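Negative regulator of ofd1 (Schizosaccharomyces pombe, PDB 3QTM) supports correct translation termination and directly inhibits Ofd1, probably thereby stabilising the hypoxic transcription factor fragment Sre1N. Local coordinates at residues W23-Y26 against E27-R30; A104-R107 against A108-G111; L121-A124 against L125-Y129; P225-A229 against Y230-I234. All blocks are in the same frame, centred on the assembly; numbering follows the deposited sequence.

Interaction 1 of 4, residues W23-Y26 against E27-R30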
# COMPACT_ATOMS: atom_id res chain seq x y z
N TRP A 23 13.64 -16.84 -5.60
CA TRP A 23 12.41 -16.08 -5.71
C TRP A 23 11.18 -16.98 -5.64
O TRP A 23 10.15 -16.60 -5.08
CB TRP A 23 12.38 -15.24 -7.00
CG TRP A 23 12.98 -13.89 -6.78
CD1 TRP A 23 14.24 -13.48 -7.12
CD2 TRP A 23 12.36 -12.77 -6.12
NE1 TRP A 23 14.43 -12.17 -6.73
CE2 TRP A 23 13.30 -11.71 -6.11
CE3 TRP A 23 11.10 -12.56 -5.54
CZ2 TRP A 23 13.01 -10.47 -5.56
CZ3 TRP A 23 10.82 -11.32 -4.99
CH2 TRP A 23 11.77 -10.28 -5.00
N GLY A 24 11.31 -18.17 -6.22
CA GLY A 24 10.22 -19.13 -6.25
C GLY A 24 9.78 -19.54 -4.85
O GLY A 24 8.59 -19.62 -4.57
N LEU A 25 10.75 -19.79 -3.97
CA LEU A 25 10.50 -20.10 -2.57
C LEU A 25 9.77 -18.97 -1.86
O LEU A 25 8.79 -19.20 -1.13
CB LEU A 25 11.80 -20.41 -1.83
CG LEU A 25 12.47 -21.74 -2.18
CD1 LEU A 25 13.86 -21.84 -1.55
CD2 LEU A 25 11.58 -22.93 -1.74
N TYR A 26 10.25 -17.74 -2.06
CA TYR A 26 9.61 -16.57 -1.48
C TYR A 26 8.17 -16.43 -1.98
O TYR A 26 7.26 -16.16 -1.20
CB TYR A 26 10.39 -15.28 -1.77
CG TYR A 26 9.67 -14.07 -1.21
CD1 TYR A 26 9.67 -13.81 0.16
CD2 TYR A 26 8.95 -13.23 -2.03
CE1 TYR A 26 8.99 -12.70 0.68
CE2 TYR A 26 8.27 -12.14 -1.53
CZ TYR A 26 8.30 -11.88 -0.17
OH TYR A 26 7.61 -10.78 0.31
N GLU A 27 7.97 -16.61 -3.28
CA GLU A 27 6.66 -16.44 -3.91
C GLU A 27 5.66 -17.44 -3.34
O GLU A 27 4.52 -17.09 -3.02
CB GLU A 27 6.77 -16.57 -5.43
CG GLU A 27 7.43 -15.35 -6.09
CD GLU A 27 8.10 -15.67 -7.43
OE1 GLU A 27 7.98 -16.82 -7.88
OE2 GLU A 27 8.74 -14.77 -8.02
N MSE A 28 6.10 -18.67 -3.21
CA MSE A 28 5.30 -19.71 -2.58
C MSE A 28 4.92 -19.35 -1.15
O MSE A 28 3.81 -19.63 -0.72
CB MSE A 28 6.08 -21.02 -2.57
CG MSE A 28 5.78 -21.92 -3.72
SE MSE A 28 6.37 -23.73 -3.26
CE MSE A 28 8.20 -23.55 -3.88
N SER A 29 5.86 -18.77 -0.41
CA SER A 29 5.55 -18.35 0.96
C SER A 29 4.39 -17.35 0.94
O SER A 29 3.55 -17.35 1.84
CB SER A 29 6.77 -17.76 1.67
OG SER A 29 6.90 -16.38 1.39
N ARG A 30 4.32 -16.51 -0.09
CA ARG A 30 3.24 -15.53 -0.19
C ARG A 30 1.90 -16.19 -0.57
O ARG A 30 0.85 -15.73 -0.14
CB ARG A 30 3.59 -14.38 -1.16
CG ARG A 30 4.95 -13.70 -0.88
CD ARG A 30 5.11 -13.30 0.59
NE ARG A 30 4.31 -12.12 0.94
CZ ARG A 30 4.24 -11.59 2.16
NH1 ARG A 30 4.93 -12.14 3.17
NH2 ARG A 30 3.50 -10.52 2.38
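Tyr26 and Arg30, one helical turn apart, meet because their side chains leave the backbone differently: the tyrosine CG lies anti to its own N (chi1 178°), which swings the ring along the helix toward the later residue, while the arginine chain bends at its second and third torsions and folds back over that ring. Arg30 CG sits above one ring face, 4.1 Å from the centroid, a CH-pi contact. Arg30 CD continues along the same face to Tyr26 CZ at 3.6 Å. Beyond it the guanidinium turns nearly parallel to the ring, the two planes only 6° apart, with Tyr26 OH over its rim. The carbonyl Tyr26 O is gripped twice, by Arg30 N in the regular helical bond and by Ser29 OG at 2.6 Å, so the buried serine hydroxyl is satisfied within its own helix. Glu27 OE2 comes within 3.8 Å of Trp23 CB. Facing helix 38-58, Leu25 CD2 meets the selenomethionine methyl Met28 CE at 4.0 Å. Were Tyr26 an alanine, Arg30 CG and CD would probably lose the ring face beneath them, leaving the guanidinium to its salt bridges alone for its orientation. Those bridges, to Glu82 and Asp183, hold it from the far end. Helix 15-34 packs against three neighbours: Trp23, Tyr26 and Arg30 lie on helix 67-82, where Trp23 NE1 also bonds to Asp68 O; Leu25, Met28 and Ser29 rest on helix 38-58; and Tyr26 and Glu27 reach Arg127 and Arg120 of helix 119-142.

Interaction 2 of 4, residues A104-R107 against A108-G111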
# COMPACT_ATOMS: atom_id res chain seq x y z
N ALA A 104 16.44 -6.65 6.88
CA ALA A 104 15.86 -6.49 5.54
C ALA A 104 16.40 -5.24 4.85
O ALA A 104 16.73 -5.27 3.65
CB ALA A 104 14.33 -6.43 5.61
N ILE A 105 16.44 -4.13 5.59
CA ILE A 105 17.01 -2.88 5.11
C ILE A 105 18.50 -3.03 4.75
O ILE A 105 18.92 -2.66 3.67
CB ILE A 105 16.88 -1.74 6.17
CG1 ILE A 105 15.40 -1.35 6.37
CG2 ILE A 105 17.77 -0.55 5.79
CD1 ILE A 105 15.14 -0.33 7.50
N GLU A 106 19.29 -3.56 5.67
CA GLU A 106 20.72 -3.68 5.44
C GLU A 106 21.02 -4.63 4.27
O GLU A 106 21.89 -4.34 3.42
CB GLU A 106 21.43 -4.16 6.70
CG GLU A 106 21.21 -3.27 7.92
CD GLU A 106 22.14 -2.06 7.91
OE1 GLU A 106 23.07 -2.04 7.09
OE2 GLU A 106 21.92 -1.14 8.72
N ARG A 107 20.30 -5.75 4.22
CA ARG A 107 20.47 -6.71 3.12
C ARG A 107 20.16 -6.04 1.78
O ARG A 107 20.91 -6.20 0.83
CB ARG A 107 19.58 -7.94 3.33
CG ARG A 107 19.51 -8.89 2.11
CD ARG A 107 20.88 -9.19 1.51
NE ARG A 107 21.80 -9.75 2.50
CZ ARG A 107 23.07 -10.06 2.27
NH1 ARG A 107 23.61 -9.90 1.07
NH2 ARG A 107 23.81 -10.55 3.25
N ALA A 108 19.07 -5.29 1.72
CA ALA A 108 18.70 -4.62 0.49
C ALA A 108 19.71 -3.51 0.12
O ALA A 108 20.04 -3.33 -1.05
CB ALA A 108 17.26 -4.08 0.58
N GLN A 109 20.20 -2.78 1.12
CA GLN A 109 21.19 -1.75 0.84
C GLN A 109 22.49 -2.35 0.28
O GLN A 109 23.15 -1.74 -0.57
CB GLN A 109 21.45 -0.87 2.07
CG GLN A 109 20.28 0.05 2.40
CD GLN A 109 20.43 0.76 3.74
OE1 GLN A 109 21.27 0.40 4.57
NE2 GLN A 109 19.60 1.77 3.97
N LEU A 110 22.84 -3.55 0.73
CA LEU A 110 23.99 -4.25 0.17
C LEU A 110 23.84 -4.48 -1.33
O LEU A 110 24.84 -4.56 -2.05
CB LEU A 110 24.21 -5.58 0.88
CG LEU A 110 24.84 -5.49 2.27
CD1 LEU A 110 24.78 -6.84 2.98
CD2 LEU A 110 26.27 -4.98 2.13
N GLY A 111 22.60 -4.56 -1.80
CA GLY A 111 22.33 -4.77 -3.21
C GLY A 111 22.54 -3.55 -4.09
O GLY A 111 22.60 -3.68 -5.31
O HOH W 1 21.30 1.43 7.34
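Glu106 and Gln109 do not bond to each other directly but share a water on the outer side of helix 97-110. The water donates to both Glu106 OE2 and Gln109 OE1, at 3.0 Å from Gln109 OE1, so it bridges two acceptors that could not pair on their own. The carboxylate and amide planes stand 81° apart. At the other end of the same amide, Gln109 NE2 probably bonds to Tyr129 OH, while the amide oxygen takes the water. Its amide carbon Gln109 CD rests against Ile105 CG2 at 3.6 Å, the two side chains running side by side in the same direction. Arg107 sets CG beside its carbonyl carbon (chi1 170°) and then bends twice, bringing the guanidinium under Leu110. There the methyl Leu110 CD1 sits over the centre of one guanidinium face, 3.7 Å from Arg107 CZ, an apolar cover that takes none of the N-H groups. Arg107 NH1 instead finds its acceptor in His70 ND1. Three backbone N-H groups are satisfied by i to i+4 bonds along the helix: Ala108 N, Gln109 N and Leu110 N bond to the carbonyls of Ala104, Ile105 and Glu106. Gly111 N turns to Ala108 O at 2.9 Å. Ala104 O takes a further bond from Ser74 OG. Helix 97-110 is wedged between two others: Ala104, Arg107 and Ala108 touch helix 67-82 through Ser74, Tyr73 and Leu77, whereas Ile105, Ala108 and Gln109 lie on helix 119-142 at Leu125, Ala128 and Tyr129.

Interaction 3 of 4, residues L121-A124 against L125-Y129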
# COMPACT_ATOMS: atom_id res chain seq x y z
N LEU A 121 14.77 -4.67 -6.21
CA LEU A 121 15.53 -4.15 -5.08
C LEU A 121 14.89 -2.88 -4.55
O LEU A 121 14.77 -2.70 -3.33
CB LEU A 121 17.00 -3.88 -5.46
CG LEU A 121 17.88 -3.60 -4.23
CD1 LEU A 121 18.07 -4.90 -3.40
CD2 LEU A 121 19.23 -2.97 -4.60
N PHE A 122 14.46 -2.02 -5.46
CA PHE A 122 13.83 -0.75 -5.08
C PHE A 122 12.56 -1.02 -4.30
O PHE A 122 12.27 -0.33 -3.32
CB PHE A 122 13.55 0.13 -6.30
CG PHE A 122 14.77 0.88 -6.81
CD1 PHE A 122 16.05 0.53 -6.38
CD2 PHE A 122 14.63 1.90 -7.73
CE1 PHE A 122 17.16 1.21 -6.84
CE2 PHE A 122 15.74 2.59 -8.22
CZ PHE A 122 17.01 2.24 -7.77
N LEU A 123 11.82 -2.05 -4.71
CA LEU A 123 10.58 -2.40 -4.03
C LEU A 123 10.88 -2.95 -2.64
O LEU A 123 10.22 -2.56 -1.68
CB LEU A 123 9.75 -3.40 -4.86
CG LEU A 123 8.44 -3.95 -4.26
CD1 LEU A 123 7.40 -2.85 -4.04
CD2 LEU A 123 7.84 -5.05 -5.15
N ALA A 124 11.88 -3.82 -2.53
CA ALA A 124 12.29 -4.38 -1.23
C ALA A 124 12.74 -3.28 -0.27
O ALA A 124 12.44 -3.33 0.93
CB ALA A 124 13.42 -5.39 -1.42
N LEU A 125 13.49 -2.32 -0.79
CA LEU A 125 13.96 -1.19 0.00
C LEU A 125 12.78 -0.38 0.51
O LEU A 125 12.68 -0.10 1.71
CB LEU A 125 14.87 -0.28 -0.83
CG LEU A 125 16.31 -0.73 -1.01
CD1 LEU A 125 16.93 -0.03 -2.23
CD2 LEU A 125 17.12 -0.47 0.27
N ALA A 126 11.88 0.01 -0.39
CA ALA A 126 10.72 0.80 0.00
C ALA A 126 9.88 0.09 1.06
O ALA A 126 9.51 0.69 2.08
CB ALA A 126 9.88 1.14 -1.20
N ARG A 127 9.59 -1.19 0.82
CA ARG A 127 8.81 -2.00 1.76
C ARG A 127 9.43 -2.03 3.15
O ARG A 127 8.75 -1.85 4.15
CB ARG A 127 8.62 -3.43 1.21
CG ARG A 127 7.70 -3.46 -0.02
CD ARG A 127 7.67 -4.83 -0.71
NE ARG A 127 7.70 -5.95 0.23
CZ ARG A 127 6.65 -6.34 0.94
NH1 ARG A 127 5.51 -5.69 0.82
NH2 ARG A 127 6.74 -7.38 1.76
N ALA A 128 10.75 -2.21 3.22
CA ALA A 128 11.42 -2.30 4.51
C ALA A 128 11.49 -0.96 5.22
O ALA A 128 11.33 -0.90 6.44
CB ALA A 128 12.80 -2.92 4.37
N TYR A 129 11.74 0.13 4.48
CA TYR A 129 11.79 1.46 5.08
C TYR A 129 10.41 1.82 5.65
O TYR A 129 10.32 2.44 6.71
CB TYR A 129 12.22 2.54 4.08
CG TYR A 129 13.69 2.51 3.69
CD1 TYR A 129 14.69 2.42 4.65
CD2 TYR A 129 14.06 2.61 2.35
CE1 TYR A 129 16.03 2.40 4.29
CE2 TYR A 129 15.40 2.59 1.98
CZ TYR A 129 16.38 2.48 2.95
OH TYR A 129 17.69 2.46 2.56
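Leu125 opens the second half of this buried helical stretch by reaching back to two residues of the preceding turn. Its methyl Leu125 CD1 lies 4.2 Å from Leu121 CG and approaches Phe122 CD1 at 4.3 Å, so one branch bridges an aliphatic and an aromatic neighbour, while Leu125 N bonds to Leu121 O. Ala126 follows with a short side chain, and its N donates to Phe122 O in a nearly straight bond (167°). Arg127 carries the closest side-chain meeting. A trans first torsion (chi1 177°) turns Leu123 CG along the helix axis toward the arginine, and Arg127 CD lies 3.7 Å from Leu123 CG. Arg127 N bonds to Leu123 O, so backbone and aliphatic stem are both held against the same leucine. The stem then bends at its third torsion, and Arg127 NH1 donates to Ser184 O, a partner for the buried charged end. Ala128 N closes on Ala124 O at 3.1 Å. Tyr129 N bonds back to Leu125 O at 2.9 Å, continuing the helical ladder. Small alanines alternate here with larger side chains, and helices 67-82, 97-110 and 151-170 all pack on this part of helix 119-142. Such close layering of successive helices is consistent with the tetratricopeptide-like all-helical fold of this protein.

Interaction 4 of 4, residues P225-A229 against Y230-I234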
# COMPACT_ATOMS: atom_id res chain seq x y z
N PRO A 225 -4.62 -6.61 -18.16
CA PRO A 225 -6.07 -6.82 -18.15
C PRO A 225 -6.43 -8.23 -17.71
O PRO A 225 -7.53 -8.46 -17.22
CB PRO A 225 -6.47 -6.58 -19.60
CG PRO A 225 -5.39 -5.71 -20.15
CD PRO A 225 -4.14 -6.19 -19.49
N ASN A 226 -5.49 -9.17 -17.88
CA ASN A 226 -5.69 -10.55 -17.46
C ASN A 226 -5.55 -10.77 -15.96
O ASN A 226 -5.79 -11.88 -15.47
CB ASN A 226 -4.71 -11.48 -18.20
CG ASN A 226 -5.15 -11.76 -19.62
OD1 ASN A 226 -4.32 -12.02 -20.50
ND2 ASN A 226 -6.46 -11.72 -19.86
N THR A 227 -5.16 -9.73 -15.23
CA THR A 227 -5.11 -9.81 -13.78
C THR A 227 -6.50 -10.21 -13.27
O THR A 227 -7.50 -9.63 -13.67
CB THR A 227 -4.67 -8.46 -13.14
OG1 THR A 227 -3.44 -8.03 -13.72
CG2 THR A 227 -4.51 -8.59 -11.63
N PRO A 228 -6.56 -11.21 -12.39
CA PRO A 228 -7.86 -11.65 -11.87
C PRO A 228 -8.59 -10.51 -11.19
O PRO A 228 -7.96 -9.62 -10.60
CB PRO A 228 -7.48 -12.70 -10.83
CG PRO A 228 -6.16 -13.22 -11.28
CD PRO A 228 -5.45 -12.04 -11.89
N ALA A 229 -9.92 -10.53 -11.26
CA ALA A 229 -10.74 -9.49 -10.68
C ALA A 229 -10.41 -9.30 -9.20
O ALA A 229 -10.32 -8.18 -8.71
CB ALA A 229 -12.22 -9.82 -10.87
N TYR A 230 -10.21 -10.42 -8.51
CA TYR A 230 -9.88 -10.42 -7.09
C TYR A 230 -8.73 -9.46 -6.75
O TYR A 230 -8.78 -8.76 -5.73
CB TYR A 230 -9.53 -11.84 -6.64
CG TYR A 230 -9.03 -11.90 -5.21
CD1 TYR A 230 -9.92 -11.90 -4.14
CD2 TYR A 230 -7.67 -11.94 -4.93
CE1 TYR A 230 -9.47 -11.95 -2.81
CE2 TYR A 230 -7.21 -11.98 -3.62
CZ TYR A 230 -8.11 -11.99 -2.57
OH TYR A 230 -7.64 -12.04 -1.27
N TYR A 231 -7.70 -9.42 -7.59
CA TYR A 231 -6.55 -8.54 -7.32
C TYR A 231 -6.78 -7.11 -7.77
O TYR A 231 -6.36 -6.17 -7.09
CB TYR A 231 -5.25 -9.12 -7.91
CG TYR A 231 -4.91 -10.47 -7.31
CD1 TYR A 231 -4.41 -10.56 -6.01
CD2 TYR A 231 -5.11 -11.65 -8.02
CE1 TYR A 231 -4.11 -11.78 -5.44
CE2 TYR A 231 -4.82 -12.89 -7.46
CZ TYR A 231 -4.31 -12.95 -6.17
OH TYR A 231 -4.01 -14.16 -5.60
N LYS A 232 -7.44 -6.93 -8.92
CA LYS A 232 -7.80 -5.59 -9.38
C LYS A 232 -8.59 -4.86 -8.29
O LYS A 232 -8.42 -3.67 -8.09
CB LYS A 232 -8.62 -5.67 -10.66
CG LYS A 232 -7.89 -6.22 -11.85
CD LYS A 232 -8.81 -6.21 -13.06
CE LYS A 232 -8.15 -6.82 -14.28
NZ LYS A 232 -9.06 -6.74 -15.46
N LEU A 233 -9.45 -5.60 -7.59
CA LEU A 233 -10.27 -5.03 -6.53
C LEU A 233 -9.45 -4.43 -5.40
O LEU A 233 -9.70 -3.31 -4.96
CB LEU A 233 -11.20 -6.09 -5.95
CG LEU A 233 -12.61 -6.15 -6.54
CD1 LEU A 233 -13.39 -7.32 -5.94
CD2 LEU A 233 -13.30 -4.81 -6.25
N ILE A 234 -8.49 -5.20 -4.90
CA ILE A 234 -7.66 -4.74 -3.79
C ILE A 234 -6.94 -3.44 -4.16
O ILE A 234 -6.92 -2.48 -3.39
CB ILE A 234 -6.63 -5.81 -3.35
CG1 ILE A 234 -7.35 -7.12 -2.98
CG2 ILE A 234 -5.78 -5.26 -2.19
CD1 ILE A 234 -6.44 -8.22 -2.47
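Lys232 stretches back past Thr227 toward Pro225, its chain fully extended beyond CG and running alongside the backbone that leads into the helix. Lys232 NZ bonds to Pro225 O at 2.9 Å, approaching from 28° out of the carbonyl plane. Thr227 crosses this lysine at a slant, Thr227 CB lying 4.0 Å from Lys232 CE, and crosses Tyr231 at about a right angle, with Thr227 CG2 against Tyr231 CB at 3.8 Å. The threonine hydroxyl is turned elsewhere, to Asp224 O. Pro228 comes to the rim of the Tyr231 ring: Pro228 CG lies near the ring plane, 3.8 Å from Tyr231 CD2. Tyr230 presents its own edge to the Tyr231 ring, with Tyr230 CD2 3.5 Å above the centre of one face. Beyond these contacts, Tyr231 OH is held by Glu34 of helix 15-34. Pro228 occupies the N-cap, and its carbonyl accepts Lys232 N at 3.2 Å, in the carbonyl plane, with a weaker bond from Tyr231 N. Pro225 O would probably lose this side-chain donor, and Thr227 part of its cover, if a serine stood in place of Lys232. The pairing of a lysine ammonium with a neutral backbone carbonyl is a charge-assisted hydrogen bond rather than a salt bridge, and it probably helps hold the incoming loop to the first turn of helix 229-254.

In the fold
Every contact is local, its two segments adjoining in the chain, so none encloses a long loop; the four follow in series, neither nesting nor crossing. Interaction 1 comes first, on helix 15-34. Interaction 2 follows on helix 97-110 and interaction 3 on the next helix, 119-142; their centres are 9 Å apart and they meet directly, with Ala108 CB packed on Leu125 CD2. Interaction 3 also touches interaction 1, where Tyr26 OH approaches Arg127 NH2, so helix 119-142 touches both of the others, as does helix 67-82. Interaction 4 joins the end of the loop to the start of helix 229-254 in the C-terminal family region, about 7 Å from interaction 1 at the nearest atoms.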